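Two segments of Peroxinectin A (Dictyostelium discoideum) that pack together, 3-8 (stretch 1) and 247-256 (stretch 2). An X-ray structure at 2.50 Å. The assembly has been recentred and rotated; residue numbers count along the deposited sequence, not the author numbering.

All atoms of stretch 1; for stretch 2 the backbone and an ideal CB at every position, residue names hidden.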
# COMPACT_ATOMS: atom_id res chain seq x y z
N GLU A 3 18.70 11.48 19.95
CA GLU A 3 17.45 11.86 19.30
C GLU A 3 16.93 10.71 18.45
O GLU A 3 17.67 10.15 17.63
CB GLU A 3 17.66 13.10 18.44
CG GLU A 3 16.38 13.65 17.82
CD GLU A 3 16.62 14.81 16.89
OE1 GLU A 3 17.76 14.94 16.39
OE2 GLU A 3 15.68 15.61 16.66
N PHE A 4 15.66 10.36 18.64
CA PHE A 4 15.00 9.34 17.84
C PHE A 4 13.80 9.94 17.12
O PHE A 4 13.28 10.99 17.51
CB PHE A 4 14.55 8.16 18.71
CG PHE A 4 15.69 7.35 19.26
CD1 PHE A 4 16.28 6.36 18.50
CD2 PHE A 4 16.17 7.58 20.54
CE1 PHE A 4 17.33 5.61 19.00
CE2 PHE A 4 17.21 6.84 21.05
CZ PHE A 4 17.79 5.85 20.27
N ARG A 5 13.38 9.26 16.06
CA ARG A 5 12.23 9.70 15.29
C ARG A 5 11.03 9.94 16.19
O ARG A 5 10.90 9.33 17.25
CB ARG A 5 11.85 8.66 14.24
CG ARG A 5 12.82 8.48 13.09
CD ARG A 5 12.38 7.29 12.27
NE ARG A 5 13.20 7.08 11.07
CZ ARG A 5 12.96 7.62 9.88
NH1 ARG A 5 11.91 8.43 9.70
NH2 ARG A 5 13.77 7.36 8.87
N SER A 6 10.15 10.83 15.75
CA SER A 6 8.83 10.90 16.34
C SER A 6 7.96 9.78 15.76
O SER A 6 8.34 9.10 14.80
CB SER A 6 8.19 12.25 16.08
OG SER A 6 6.95 12.35 16.76
N TYR A 7 6.79 9.59 16.36
CA TYR A 7 5.84 8.62 15.84
C TYR A 7 4.90 9.22 14.80
O TYR A 7 4.24 8.46 14.07
CB TYR A 7 5.03 8.01 16.99
CG TYR A 7 5.89 7.28 17.99
CD1 TYR A 7 6.47 6.07 17.67
CD2 TYR A 7 6.12 7.81 19.25
CE1 TYR A 7 7.27 5.40 18.57
CE2 TYR A 7 6.91 7.14 20.16
CZ TYR A 7 7.48 5.94 19.82
OH TYR A 7 8.28 5.26 20.72
N THR A 8 4.84 10.55 14.70
CA THR A 8 3.93 11.22 13.79
C THR A 8 4.59 11.70 12.50
O THR A 8 3.89 11.96 11.53
CB THR A 8 3.30 12.43 14.49
OG1 THR A 8 4.34 13.22 15.10
CG2 THR A 8 2.32 11.98 15.55
N UNK A 247 14.17 0.03 29.56
CA UNK A 247 13.25 -0.50 28.56
C UNK A 247 13.10 0.45 27.38
O UNK A 247 13.04 0.02 26.22
CB UNK A 247 11.88 -0.77 29.19
N UNK A 248 13.04 1.76 27.64
CA UNK A 248 12.84 2.72 26.56
C UNK A 248 14.03 2.74 25.61
O UNK A 248 13.84 2.85 24.39
CB UNK A 248 12.60 4.12 27.13
N UNK A 249 15.25 2.65 26.13
CA UNK A 249 16.43 2.71 25.26
C UNK A 249 16.54 1.45 24.41
O UNK A 249 16.89 1.54 23.22
CB UNK A 249 17.70 2.90 26.09
N UNK A 250 16.27 0.28 24.98
CA UNK A 250 16.33 -0.95 24.20
C UNK A 250 15.28 -0.92 23.09
O UNK A 250 15.54 -1.33 21.96
CB UNK A 250 16.12 -2.17 25.10
N UNK A 251 14.08 -0.43 23.41
CA UNK A 251 13.03 -0.35 22.40
C UNK A 251 13.45 0.54 21.24
O UNK A 251 13.38 0.13 20.07
CB UNK A 251 11.73 0.17 23.02
N UNK A 252 13.88 1.77 21.54
CA UNK A 252 14.22 2.71 20.48
C UNK A 252 15.34 2.17 19.60
O UNK A 252 15.27 2.23 18.37
CB UNK A 252 14.62 4.06 21.08
N UNK A 253 16.40 1.63 20.21
CA UNK A 253 17.48 1.03 19.43
C UNK A 253 16.95 -0.12 18.58
O UNK A 253 17.43 -0.33 17.46
CB UNK A 253 18.60 0.54 20.35
N UNK A 254 15.98 -0.87 19.09
CA UNK A 254 15.37 -1.93 18.29
C UNK A 254 14.46 -1.34 17.21
O UNK A 254 14.49 -1.79 16.06
CB UNK A 254 14.58 -2.89 19.19
N UNK A 255 13.65 -0.35 17.57
CA UNK A 255 12.82 0.33 16.57
C UNK A 255 13.68 0.89 15.45
O UNK A 255 13.31 0.79 14.27
CB UNK A 255 12.00 1.45 17.22
N UNK A 256 14.83 1.48 15.79
CA UNK A 256 15.69 2.08 14.78
C UNK A 256 16.20 1.03 13.80
O UNK A 256 16.27 1.28 12.59
CB UNK A 256 16.87 2.80 15.44

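Stretch 2 is one continuous helix, and stretch 1 is an irregular strip that offers it two aromatic rings, Phe4 and Tyr7, and the backbone carbonyls between them. The closest CA pair is that of Phe4 and position 252, and even there the backbones stand well apart, so the rings must bridge much of the gap.

Position 247 lies out of reach of stretch 1, and its helical backbone accepts almost anything; a polar residue is a fair guess. It is Asp247.

At 248 the CB points sideways with nothing of stretch 1 within 5.5 Å, so a short side chain would achieve little. A longer one could run along the helix towards the Tyr7 hydroxyl, favouring Glu, Gln or a basic residue. The deposited Glu248 makes the link through water 1, which accepts from Tyr7 OH at 2.5 Å and donates to Glu248 OE2 at 2.7 Å.

Position 249 starts away from stretch 1, and again only a long chain can return to the Phe4 edge. Arg249 does so, its NE 4.4 Å from Phe4 CZ and near the plane of that ring.

Position 250 is out of reach, so stretch 1 sets no preference there; it is Val250.

From 251 the CB leaves sideways, and a large side chain, aromatic or long aliphatic, could come up to the tip of Tyr7. Phe251 takes the t rotamer and sets its CE2 3.3 Å from Tyr7 OH, at the edge of the tyrosine ring.

Position 252 is the most constrained: its CB points toward stretch 1, and the ideal CB is already 3.7 Å from Phe4 CZ. A CB here suits the ring face, and the rest of the chain must turn aside; the Tyr7 hydroxyl invites a polar end, so Gln or Glu would be reasonable. Gln252 lays its CB 3.6 Å from the centroid of the Phe4 ring, 4° off the normal, a CH-pi contact. With chi1 and chi2 both m, it brings NE2 to 3.0 Å from Tyr7 OH, and NE2 also donates to Glu248 OE2 (2.8 Å).

At 253 the CB points away, yet lies 5.4 Å from Phe4 CZ, leaving room for a medium polar or aliphatic chain beside the ring. Gln253 OE1 sits 4.1 Å from Phe4 CZ, near the ring plane, and accepts from Arg249 NE and NH2, bracing that arginine.

Position 254 is out of reach. Ser254 turns back to its own helix, OG donating to Val250 O at 2.8 Å.

Position 255 points toward stretch 1 across open space, with carbonyls and the Tyr7 face beyond: a call for a long donor, Arg above all because its end is also flat, though Lys might reach the carbonyls; Gln would fall short. Arg255 lays its guanidinium over one face of the Tyr7 ring, with CZ 3.4 Å from Tyr7 CE1, while NH2 reaches 2.7 Å from Arg5 O. Its NE donates to Gln252 OE1 (3.2 Å), steadying the reach.

Position 256 has its CB 4.6 Å from Phe4 CE1, where a small residue fits easily; it is Ser256.

Stretch 2 247-256: DERVFQQSRS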
# COMPACT_ATOMS: atom_id res chain seq x y z
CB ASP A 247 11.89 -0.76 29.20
CG ASP A 247 10.78 -0.92 28.17
OD1 ASP A 247 10.71 -1.99 27.53
OD2 ASP A 247 9.99 0.03 28.01
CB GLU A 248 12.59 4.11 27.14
CG GLU A 248 12.26 5.18 26.11
CD GLU A 248 10.93 4.94 25.40
OE1 GLU A 248 10.09 4.17 25.92
OE2 GLU A 248 10.72 5.51 24.31
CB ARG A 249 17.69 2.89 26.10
CG ARG A 249 19.00 2.92 25.29
CD ARG A 249 19.04 4.08 24.30
NE ARG A 249 20.19 4.00 23.41
CZ ARG A 249 21.42 4.42 23.71
NH1 ARG A 249 21.67 4.97 24.90
NH2 ARG A 249 22.40 4.30 22.83
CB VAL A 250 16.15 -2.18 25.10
CG1 VAL A 250 16.18 -3.46 24.28
CG2 VAL A 250 17.24 -2.21 26.16
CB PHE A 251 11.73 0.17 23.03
CG PHE A 251 10.70 0.55 22.01
CD1 PHE A 251 9.86 -0.41 21.47
CD2 PHE A 251 10.57 1.86 21.59
CE1 PHE A 251 8.92 -0.06 20.53
CE2 PHE A 251 9.63 2.21 20.65
CZ PHE A 251 8.80 1.25 20.12
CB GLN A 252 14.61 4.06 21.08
CG GLN A 252 13.48 4.78 21.80
CD GLN A 252 12.27 5.02 20.90
OE1 GLN A 252 12.37 4.95 19.67
NE2 GLN A 252 11.13 5.30 21.51
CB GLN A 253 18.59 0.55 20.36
CG GLN A 253 19.36 1.68 21.04
CD GLN A 253 20.37 2.39 20.14
OE1 GLN A 253 21.03 3.33 20.58
NE2 GLN A 253 20.50 1.95 18.89
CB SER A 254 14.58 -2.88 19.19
OG SER A 254 15.43 -3.49 20.15
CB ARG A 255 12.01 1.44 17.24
CG ARG A 255 11.21 2.31 16.26
CD ARG A 255 10.04 3.03 16.93
NE ARG A 255 10.32 4.43 17.24
CZ ARG A 255 10.00 5.47 16.47
NH1 ARG A 255 9.39 5.28 15.30
NH2 ARG A 255 10.31 6.70 16.85
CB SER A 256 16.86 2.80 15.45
OG SER A 256 17.60 3.55 14.51
O HOH W 1 8.66 6.55 22.88
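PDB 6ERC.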